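Local coordinates for protein salmonella typhimurium DB7155 bacteriophage DET7 tailspike (PDB 2V5I) that serves as the trimeric receptor-binding tailspike of a myovirus and probably binds and hydrolyses the O-antigen of its Salmonella host, at residues V166-A171 with A176-R181; C186-S191 with I202-L207; V230-N235 with G243-V248. All coordinates share one frame; numbering follows the deposited sequence.

Contact 1. Residues V166-A171 with A176-R181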
loop_
_atom_site.group_PDB
_atom_site.type_symbol
_atom_site.label_atom_id
_atom_site.label_comp_id
_atom_site.label_asym_id
_atom_site.label_seq_id
_atom_site.Cartn_x
_atom_site.Cartn_y
_atom_site.Cartn_z
ATOM N N VAL A 166 28.582 12.186 2.564
ATOM C CA VAL A 166 29.167 11.216 3.477
ATOM C C VAL A 166 28.070 10.244 3.819
ATOM O O VAL A 166 26.939 10.658 4.101
ATOM C CB VAL A 166 29.760 11.859 4.711
ATOM C CG1 VAL A 166 30.157 10.808 5.802
ATOM C CG2 VAL A 166 30.913 12.743 4.334
ATOM N N GLU A 167 28.406 8.958 3.770
ATOM C CA GLU A 167 27.449 7.871 4.120
ATOM C C GLU A 167 27.941 7.101 5.323
ATOM O O GLU A 167 29.115 6.740 5.368
ATOM C CB GLU A 167 27.347 6.878 2.990
ATOM C CG GLU A 167 26.518 7.387 1.842
ATOM C CD GLU A 167 25.936 6.247 0.989
ATOM O OE1 GLU A 167 26.281 5.068 1.223
ATOM O OE2 GLU A 167 25.141 6.538 0.066
ATOM N N ILE A 168 27.030 6.817 6.245
ATOM C CA ILE A 168 27.285 5.901 7.377
ATOM C C ILE A 168 26.435 4.667 7.099
ATOM O O ILE A 168 25.259 4.808 6.749
ATOM C CB ILE A 168 26.821 6.542 8.711
ATOM C CG1 ILE A 168 27.740 7.699 9.076
ATOM C CG2 ILE A 168 26.822 5.490 9.799
ATOM C CD1 ILE A 168 27.391 8.395 10.369
ATOM N N ARG A 169 27.050 3.488 7.115
ATOM C CA ARG A 169 26.350 2.259 6.801
ATOM C C ARG A 169 26.396 1.299 7.981
ATOM O O ARG A 169 27.457 1.140 8.611
ATOM C CB ARG A 169 27.007 1.584 5.591
ATOM C CG ARG A 169 26.957 2.442 4.304
ATOM C CD ARG A 169 27.655 1.766 3.136
ATOM N NE ARG A 169 27.706 2.688 1.992
ATOM C CZ ARG A 169 28.555 2.585 0.966
ATOM N NH1 ARG A 169 29.446 1.594 0.910
ATOM N NH2 ARG A 169 28.510 3.490 0.003
ATOM N N ASN A 170 25.271 0.660 8.289
ATOM C CA ASN A 170 25.237 -0.413 9.343
ATOM C C ASN A 170 25.730 0.053 10.715
ATOM O O ASN A 170 26.424 -0.684 11.457
ATOM C CB ASN A 170 26.025 -1.622 8.811
ATOM C CG ASN A 170 25.475 -2.143 7.508
ATOM O OD1 ASN A 170 24.341 -2.623 7.464
ATOM N ND2 ASN A 170 26.256 -2.069 6.445
ATOM N N ALA A 171 25.314 1.277 11.058
ATOM C CA ALA A 171 25.673 1.889 12.375
ATOM C C ALA A 171 25.020 1.162 13.522
ATOM O O ALA A 171 23.904 0.662 13.441
ATOM C CB ALA A 171 25.294 3.354 12.430
ATOM N N ALA A 176 23.674 5.875 22.169
ATOM C CA ALA A 176 24.394 6.479 21.060
ATOM C C ALA A 176 23.592 7.566 20.363
ATOM O O ALA A 176 22.372 7.592 20.443
ATOM C CB ALA A 176 24.739 5.396 20.025
ATOM N N ALA A 177 24.321 8.501 19.752
ATOM C CA ALA A 177 23.731 9.465 18.807
ATOM C C ALA A 177 24.632 9.692 17.602
ATOM O O ALA A 177 25.820 9.683 17.720
ATOM C CB ALA A 177 23.472 10.765 19.483
ATOM N N TYR A 178 24.005 9.902 16.422
ATOM C CA TYR A 178 24.689 10.283 15.240
ATOM C C TYR A 178 24.136 11.635 14.825
ATOM O O TYR A 178 22.936 11.802 14.662
ATOM C CB TYR A 178 24.437 9.221 14.147
ATOM C CG TYR A 178 25.147 7.923 14.473
ATOM C CD1 TYR A 178 24.533 6.927 15.276
ATOM C CD2 TYR A 178 26.445 7.685 14.012
ATOM C CE1 TYR A 178 25.233 5.763 15.606
ATOM C CE2 TYR A 178 27.139 6.523 14.347
ATOM C CZ TYR A 178 26.510 5.562 15.114
ATOM O OH TYR A 178 27.251 4.421 15.390
ATOM N N LEU A 179 25.018 12.629 14.711
ATOM C CA LEU A 179 24.611 14.017 14.535
ATOM C C LEU A 179 25.379 14.579 13.369
ATOM O O LEU A 179 26.590 14.457 13.327
ATOM C CB LEU A 179 24.953 14.806 15.803
ATOM C CG LEU A 179 24.855 16.326 15.716
ATOM C CD1 LEU A 179 23.461 16.772 15.331
ATOM C CD2 LEU A 179 25.271 16.887 17.031
ATOM N N PHE A 180 24.669 15.126 12.377
ATOM C CA PHE A 180 25.269 15.802 11.244
ATOM C C PHE A 180 24.952 17.285 11.379
ATOM O O PHE A 180 23.769 17.668 11.324
ATOM C CB PHE A 180 24.657 15.263 9.954
ATOM C CG PHE A 180 25.090 13.853 9.618
ATOM C CD1 PHE A 180 24.444 12.763 10.209
ATOM C CD2 PHE A 180 26.072 13.633 8.707
ATOM C CE1 PHE A 180 24.878 11.470 9.911
ATOM C CE2 PHE A 180 26.450 12.385 8.358
ATOM C CZ PHE A 180 25.844 11.312 8.939
ATOM N N ARG A 181 25.984 18.143 11.453
ATOM C CA ARG A 181 25.786 19.576 11.625
ATOM C C ARG A 181 26.213 20.262 10.322
ATOM O O ARG A 181 27.350 20.055 9.850
ATOM C CB ARG A 181 26.699 20.105 12.731
ATOM C CG ARG A 181 26.345 19.687 14.121
ATOM C CD ARG A 181 27.300 20.400 15.040
ATOM N NE ARG A 181 27.193 19.976 16.430
ATOM C CZ ARG A 181 26.290 20.468 17.276
ATOM N NH1 ARG A 181 25.371 21.319 16.839
ATOM N NH2 ARG A 181 26.258 20.051 18.538
#
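I168 overlaps two aromatic rings at once, the tip of F180 and the flank of Y178, with its terminal CD1 between them. The distances place it firmly against both: I168 CD1 lies 3.6 Å from F180 CZ and 3.8 Å from Y178 CD2. The first torsion explains the reach, for CG1 stands anti to the carbonyl carbon (chi1 -70°) and the extended second torsion carries CD1 straight out to the rings. I168 and F180 pass one another in opposite directions, with I168 CG1 4.1 Å from F180 CZ; I168 and Y178 instead meet at a slant.

A171 adds a second apolar touch near the hydroxyl end of Y178. Its CB lies 4.2 Å from the centroid of the Y178 ring and 29° off the normal, an off-centre CH-pi contact displaced toward Y178 CZ, which is 3.7 Å from A171 CB. The tyrosine hydroxyl is tied to the backbone oxygen of G172, which holds the far end of the ring beside A171. No hydrogen bond joins the two segments, and all four touching residues are buried.

The other side of 166-171 is polar. R169 grips E167 side-on, with NE and NH2 both directed at one oxygen; R169 NE is 2.9 Å from E167 OE1, which lies in the guanidinium plane. N170 of a neighbouring subunit packs against both residues, which puts this side at the trimer interface.

Within the chain, strand 167-169 runs parallel between strands 85-92 and 187-196, while 176-181 belongs to the other sheet, between 156-161 and 202-205. P89 touches I168 and M91 touches Y178 from one neighbouring coil, and F180 packs on C186 and V188 of the next.

Contact 2. Residues C186-S191 with I202-L207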
loop_
_atom_site.group_PDB
_atom_site.type_symbol
_atom_site.label_atom_id
_atom_site.label_comp_id
_atom_site.label_asym_id
_atom_site.label_seq_id
_atom_site.Cartn_x
_atom_site.Cartn_y
_atom_site.Cartn_z
ATOM N N CYS A 186 24.010 13.755 2.800
ATOM C CA CYS A 186 24.547 12.736 3.706
ATOM C C CYS A 186 23.458 11.705 4.010
ATOM O O CYS A 186 22.288 12.024 4.041
ATOM C CB CYS A 186 25.141 13.323 4.999
ATOM S SG CYS A 186 26.653 14.320 4.646
ATOM N N LYS A 187 23.865 10.456 4.186
ATOM C CA LYS A 187 22.888 9.392 4.416
ATOM C C LYS A 187 23.309 8.464 5.528
ATOM O O LYS A 187 24.509 8.165 5.647
ATOM C CB LYS A 187 22.696 8.618 3.132
ATOM C CG LYS A 187 22.159 9.443 1.939
ATOM C CD LYS A 187 22.084 8.631 0.667
ATOM C CE LYS A 187 22.111 9.539 -0.618
ATOM N NZ LYS A 187 23.348 10.469 -0.860
ATOM N N VAL A 188 22.320 7.942 6.272
ATOM C CA VAL A 188 22.550 6.948 7.284
ATOM C C VAL A 188 21.733 5.741 6.845
ATOM O O VAL A 188 20.517 5.792 6.809
ATOM C CB VAL A 188 22.140 7.433 8.692
ATOM C CG1 VAL A 188 22.363 6.330 9.726
ATOM C CG2 VAL A 188 22.971 8.692 9.050
ATOM N N ILE A 189 22.436 4.676 6.435
ATOM C CA ILE A 189 21.849 3.556 5.763
ATOM C C ILE A 189 21.911 2.274 6.621
ATOM O O ILE A 189 22.955 1.960 7.247
ATOM C CB ILE A 189 22.602 3.282 4.419
ATOM C CG1 ILE A 189 22.474 4.487 3.475
ATOM C CG2 ILE A 189 22.120 2.005 3.775
ATOM C CD1 ILE A 189 23.598 4.536 2.460
ATOM N N ASP A 190 20.806 1.511 6.634
ATOM C CA ASP A 190 20.745 0.180 7.271
ATOM C C ASP A 190 21.259 0.115 8.719
ATOM O O ASP A 190 21.925 -0.846 9.127
ATOM C CB ASP A 190 21.484 -0.845 6.400
ATOM C CG ASP A 190 20.870 -0.970 5.000
ATOM O OD1 ASP A 190 19.656 -0.692 4.832
ATOM O OD2 ASP A 190 21.635 -1.316 4.052
ATOM N N SER A 191 20.803 1.093 9.519
ATOM C CA SER A 191 21.158 1.108 10.945
ATOM C C SER A 191 20.767 -0.176 11.634
ATOM O O SER A 191 19.700 -0.723 11.415
ATOM C CB SER A 191 20.461 2.275 11.616
ATOM O OG SER A 191 20.966 3.518 11.046
ATOM N N ILE A 202 19.320 9.834 15.319
ATOM C CA ILE A 202 19.935 10.377 14.112
ATOM C C ILE A 202 19.361 11.769 13.879
ATOM O O ILE A 202 18.160 11.903 13.816
ATOM C CB ILE A 202 19.646 9.480 12.887
ATOM C CG1 ILE A 202 20.084 8.010 13.185
ATOM C CG2 ILE A 202 20.333 10.049 11.640
ATOM C CD1 ILE A 202 19.524 6.940 12.251
ATOM N N THR A 203 20.236 12.769 13.745
ATOM C CA THR A 203 19.806 14.154 13.616
ATOM C C THR A 203 20.575 14.849 12.494
ATOM O O THR A 203 21.780 14.712 12.392
ATOM C CB THR A 203 20.154 14.927 14.935
ATOM O OG1 THR A 203 19.493 14.323 16.040
ATOM C CG2 THR A 203 19.773 16.397 14.824
ATOM N N PHE A 204 19.839 15.501 11.600
ATOM C CA PHE A 204 20.428 16.424 10.645
ATOM C C PHE A 204 20.045 17.832 11.069
ATOM O O PHE A 204 18.877 18.218 10.945
ATOM C CB PHE A 204 19.860 16.105 9.239
ATOM C CG PHE A 204 20.323 14.810 8.685
ATOM C CD1 PHE A 204 21.584 14.663 8.219
ATOM C CD2 PHE A 204 19.480 13.661 8.715
ATOM C CE1 PHE A 204 22.028 13.391 7.691
ATOM C CE2 PHE A 204 19.940 12.461 8.175
ATOM C CZ PHE A 204 21.195 12.332 7.730
ATOM N N GLU A 205 21.049 18.591 11.532
ATOM C CA GLU A 205 20.862 19.919 12.078
ATOM C C GLU A 205 21.506 20.925 11.099
ATOM O O GLU A 205 22.724 20.900 10.888
ATOM C CB GLU A 205 21.571 19.966 13.424
ATOM C CG GLU A 205 21.497 21.318 14.092
ATOM C CD GLU A 205 22.707 22.212 13.742
ATOM O OE1 GLU A 205 23.874 21.932 14.174
ATOM O OE2 GLU A 205 22.522 23.233 13.042
ATOM N N ASN A 206 20.660 21.737 10.438
ATOM C CA ASN A 206 21.116 22.748 9.508
ATOM C C ASN A 206 20.616 24.159 9.871
ATOM O O ASN A 206 20.094 24.894 9.031
ATOM C CB ASN A 206 20.672 22.353 8.076
ATOM C CG ASN A 206 21.391 21.126 7.587
ATOM O OD1 ASN A 206 20.960 20.002 7.876
ATOM N ND2 ASN A 206 22.475 21.314 6.872
ATOM N N LEU A 207 20.782 24.528 11.127
ATOM C CA LEU A 207 20.252 25.800 11.635
ATOM C C LEU A 207 20.938 27.015 10.996
ATOM O O LEU A 207 20.309 28.090 10.899
ATOM C CB LEU A 207 20.397 25.858 13.170
ATOM C CG LEU A 207 19.487 24.881 13.945
ATOM C CD1 LEU A 207 19.796 24.906 15.416
ATOM C CD2 LEU A 207 18.040 25.246 13.727
#
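The ring of F204 meets both C186 and V188 at a slant, and on the side of the preceding coil it stacks with the ring of F180. Its outer carbons do the touching. C186 O is 3.9 Å from F204 CZ, and C186 CB is 4.1 Å from F204 CE1, so the ring tip rests against both backbone and side chain of the cysteine. V188 CG2 is looser, 4.3 Å from F204 CZ.

Farther along, V188 and I202 reach toward each other tip to tip. Two pairs of methyls meet: V188 CG1 is 3.8 Å from I202 CD1, and V188 CG2 is 3.9 Å from I202 CG2. With CG1 anti to the backbone N (chi1 178°), the valine turns both of its methyls to the isoleucine. S191, just past the corner of the chain at D190, brings its OG to 3.9 Å from I202 CD1, a van der Waals contact without a hydrogen bond.

Beyond the packed residues, the E205 carboxylate reaches forward to the backbone of L207: L207 N donates to E205 OE2 (2.9 Å, 163°), which accepts through its anti lone pair. The other carboxylate oxygen, OE1, forms a salt bridge with R181, joining the end of strand 202-205 to the neighbouring strand 176-181.

Every touching residue is buried; side chains, with the backbone oxygen C186 O, span the two walls, and no hydrogen bond crosses. Inward-facing apolar residues from opposed parallel sheets, with like residues aligned from coil to coil, are characteristic of a parallel beta-helix, consistent with the right-handed one known from P22-type tailspikes.

Contact 3. Residues V230-N235 with G243-V248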
loop_
_atom_site.group_PDB
_atom_site.type_symbol
_atom_site.label_atom_id
_atom_site.label_comp_id
_atom_site.label_asym_id
_atom_site.label_seq_id
_atom_site.Cartn_x
_atom_site.Cartn_y
_atom_site.Cartn_z
ATOM N N VAL A 230 14.591 9.707 14.554
ATOM C CA VAL A 230 15.188 10.519 13.503
ATOM C C VAL A 230 14.604 11.916 13.567
ATOM O O VAL A 230 13.399 12.084 13.679
ATOM C CB VAL A 230 14.901 9.947 12.050
ATOM C CG1 VAL A 230 15.572 10.803 10.966
ATOM C CG2 VAL A 230 15.344 8.509 11.925
ATOM N N GLN A 231 15.454 12.930 13.510
ATOM C CA GLN A 231 14.950 14.288 13.515
ATOM C C GLN A 231 15.695 15.216 12.578
ATOM O O GLN A 231 16.866 15.032 12.335
ATOM C CB GLN A 231 14.969 14.878 14.917
ATOM C CG GLN A 231 16.285 15.039 15.507
ATOM C CD GLN A 231 16.231 15.256 17.076
ATOM O OE1 GLN A 231 15.159 15.319 17.689
ATOM N NE2 GLN A 231 17.390 15.397 17.686
ATOM N N PHE A 232 14.932 16.175 11.999
ATOM C CA PHE A 232 15.490 17.188 11.082
ATOM C C PHE A 232 15.270 18.575 11.627
ATOM O O PHE A 232 14.204 18.839 12.172
ATOM C CB PHE A 232 14.723 17.076 9.712
ATOM C CG PHE A 232 14.976 15.794 8.999
ATOM C CD1 PHE A 232 14.195 14.670 9.297
ATOM C CD2 PHE A 232 15.960 15.697 8.080
ATOM C CE1 PHE A 232 14.432 13.470 8.666
ATOM C CE2 PHE A 232 16.212 14.447 7.409
ATOM C CZ PHE A 232 15.387 13.372 7.737
ATOM N N LEU A 233 16.261 19.453 11.393
ATOM C CA LEU A 233 16.181 20.890 11.738
ATOM C C LEU A 233 16.624 21.708 10.523
ATOM O O LEU A 233 17.720 21.539 10.023
ATOM C CB LEU A 233 17.067 21.266 12.950
ATOM C CG LEU A 233 16.742 20.624 14.278
ATOM C CD1 LEU A 233 17.395 19.285 14.425
ATOM C CD2 LEU A 233 17.219 21.538 15.391
ATOM N N ARG A 234 15.727 22.558 10.019
ATOM C CA ARG A 234 15.991 23.448 8.882
ATOM C C ARG A 234 16.535 22.708 7.632
ATOM O O ARG A 234 17.512 23.104 7.044
ATOM C CB ARG A 234 16.912 24.567 9.325
ATOM C CG ARG A 234 16.936 25.784 8.389
ATOM C CD ARG A 234 17.522 27.015 9.059
ATOM N NE ARG A 234 17.838 28.107 8.117
ATOM C CZ ARG A 234 18.926 28.171 7.364
ATOM N NH1 ARG A 234 19.840 27.210 7.363
ATOM N NH2 ARG A 234 19.115 29.230 6.543
ATOM N N ASN A 235 15.852 21.610 7.288
ATOM C CA ASN A 235 16.035 20.894 6.023
ATOM C C ASN A 235 14.870 21.229 5.087
ATOM O O ASN A 235 13.728 21.304 5.517
ATOM C CB ASN A 235 16.144 19.394 6.277
ATOM C CG ASN A 235 17.538 18.986 6.672
ATOM O OD1 ASN A 235 18.201 18.172 5.977
ATOM N ND2 ASN A 235 18.052 19.540 7.749
ATOM N N GLY A 243 15.187 14.424 0.386
ATOM C CA GLY A 243 15.562 14.304 1.807
ATOM C C GLY A 243 14.486 13.522 2.548
ATOM O O GLY A 243 13.376 13.400 2.060
ATOM N N GLY A 244 14.808 13.043 3.747
ATOM C CA GLY A 244 13.819 12.359 4.612
ATOM C C GLY A 244 14.182 10.989 5.039
ATOM O O GLY A 244 15.365 10.685 5.288
ATOM N N VAL A 245 13.150 10.163 5.157
ATOM C CA VAL A 245 13.201 8.813 5.758
ATOM C C VAL A 245 12.498 7.843 4.820
ATOM O O VAL A 245 11.353 8.119 4.392
ATOM C CB VAL A 245 12.477 8.865 7.119
ATOM C CG1 VAL A 245 12.473 7.527 7.769
ATOM C CG2 VAL A 245 13.154 9.906 8.021
ATOM N N ILE A 246 13.204 6.770 4.408
ATOM C CA ILE A 246 12.614 5.715 3.562
ATOM C C ILE A 246 13.007 4.355 4.139
ATOM O O ILE A 246 14.174 4.050 4.278
ATOM C CB ILE A 246 13.133 5.794 2.105
ATOM C CG1 ILE A 246 12.933 7.181 1.501
ATOM C CG2 ILE A 246 12.365 4.815 1.229
ATOM C CD1 ILE A 246 13.757 7.397 0.224
ATOM N N GLY A 247 12.019 3.542 4.483
ATOM C CA GLY A 247 12.308 2.188 4.920
ATOM C C GLY A 247 12.869 1.988 6.315
ATOM O O GLY A 247 13.534 0.969 6.577
ATOM N N VAL A 248 12.571 2.915 7.230
ATOM C CA VAL A 248 13.192 2.870 8.577
ATOM C C VAL A 248 12.168 2.447 9.641
ATOM O O VAL A 248 11.009 2.810 9.556
ATOM C CB VAL A 248 13.729 4.283 8.953
ATOM C CG1 VAL A 248 14.472 4.280 10.260
ATOM C CG2 VAL A 248 14.636 4.827 7.852
#
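Two walls of the beta-helix face each other here across its interior, one carrying strand 230-233 and the other strand 244-246. Their short axes approach to 8.6 Å and run at 153° to one another, too far apart for backbone pairing, so side chains, with the G244 main chain, make the contact.

V245 is central to it. Its CG2 lies 3.9 Å from V230 CG1, the two valines meeting tip to tip, and 3.8 Å from F232 CE1, where it sits at the ring edge and in the ring plane. With chi1 at 179°, CG2 stands beside the backbone N of V245, the position from which one methyl serves both partners.

The ring of F232 reaches past V245 to the backbone of G244. F232 CZ comes to 3.6 Å from G244 O and also to 3.6 Å from G244 CA, the oxygen lying at the ring edge. Glycine suits this position because of its backbone angles (phi 124°), at which a CB would jam against the preceding carbonyl O.

In this parallel beta-helix the inward residues of successive coils stand in line, and F258 of the next strand, 258-260, touches V245 and V248, while V217 touches V230 and V248 from the preceding coil. At the turn after the strand, N235 is held by several hydrogen bonds. N235 ND2 donates to L233 O over 3.0 Å, approaching from above the carbonyl plane, and also bonds to N206 OD1; N235 OD1 accepts from N215 ND2. R234 binds G209 O through NH1 and makes a cation-pi contact with W211.

How the contacts relate
The contacts come in series along the chain and follow the beta-helix axis, their centres about 6 Å apart from contact 1 to contact 2 and about 7 Å from contact 2 to contact 3. Each joins the same two parallel arrays. Strands 176-181, 202-205 and 230-233 are consecutive neighbours in one; 167-169 and 187-196 are neighbours in the other, which reaches 244-246 through 216-218. Contacts 1 and 2 touch through probable backbone hydrogen bonds between I168 and I189 and between N170 and I189; contacts 2 and 3 through T203 with Q231 and N206 with R234. Contacts 1 and 3, about 12 Å apart by centres, do not touch, consistent with coil-by-coil stacking in the spike's elongated shaft.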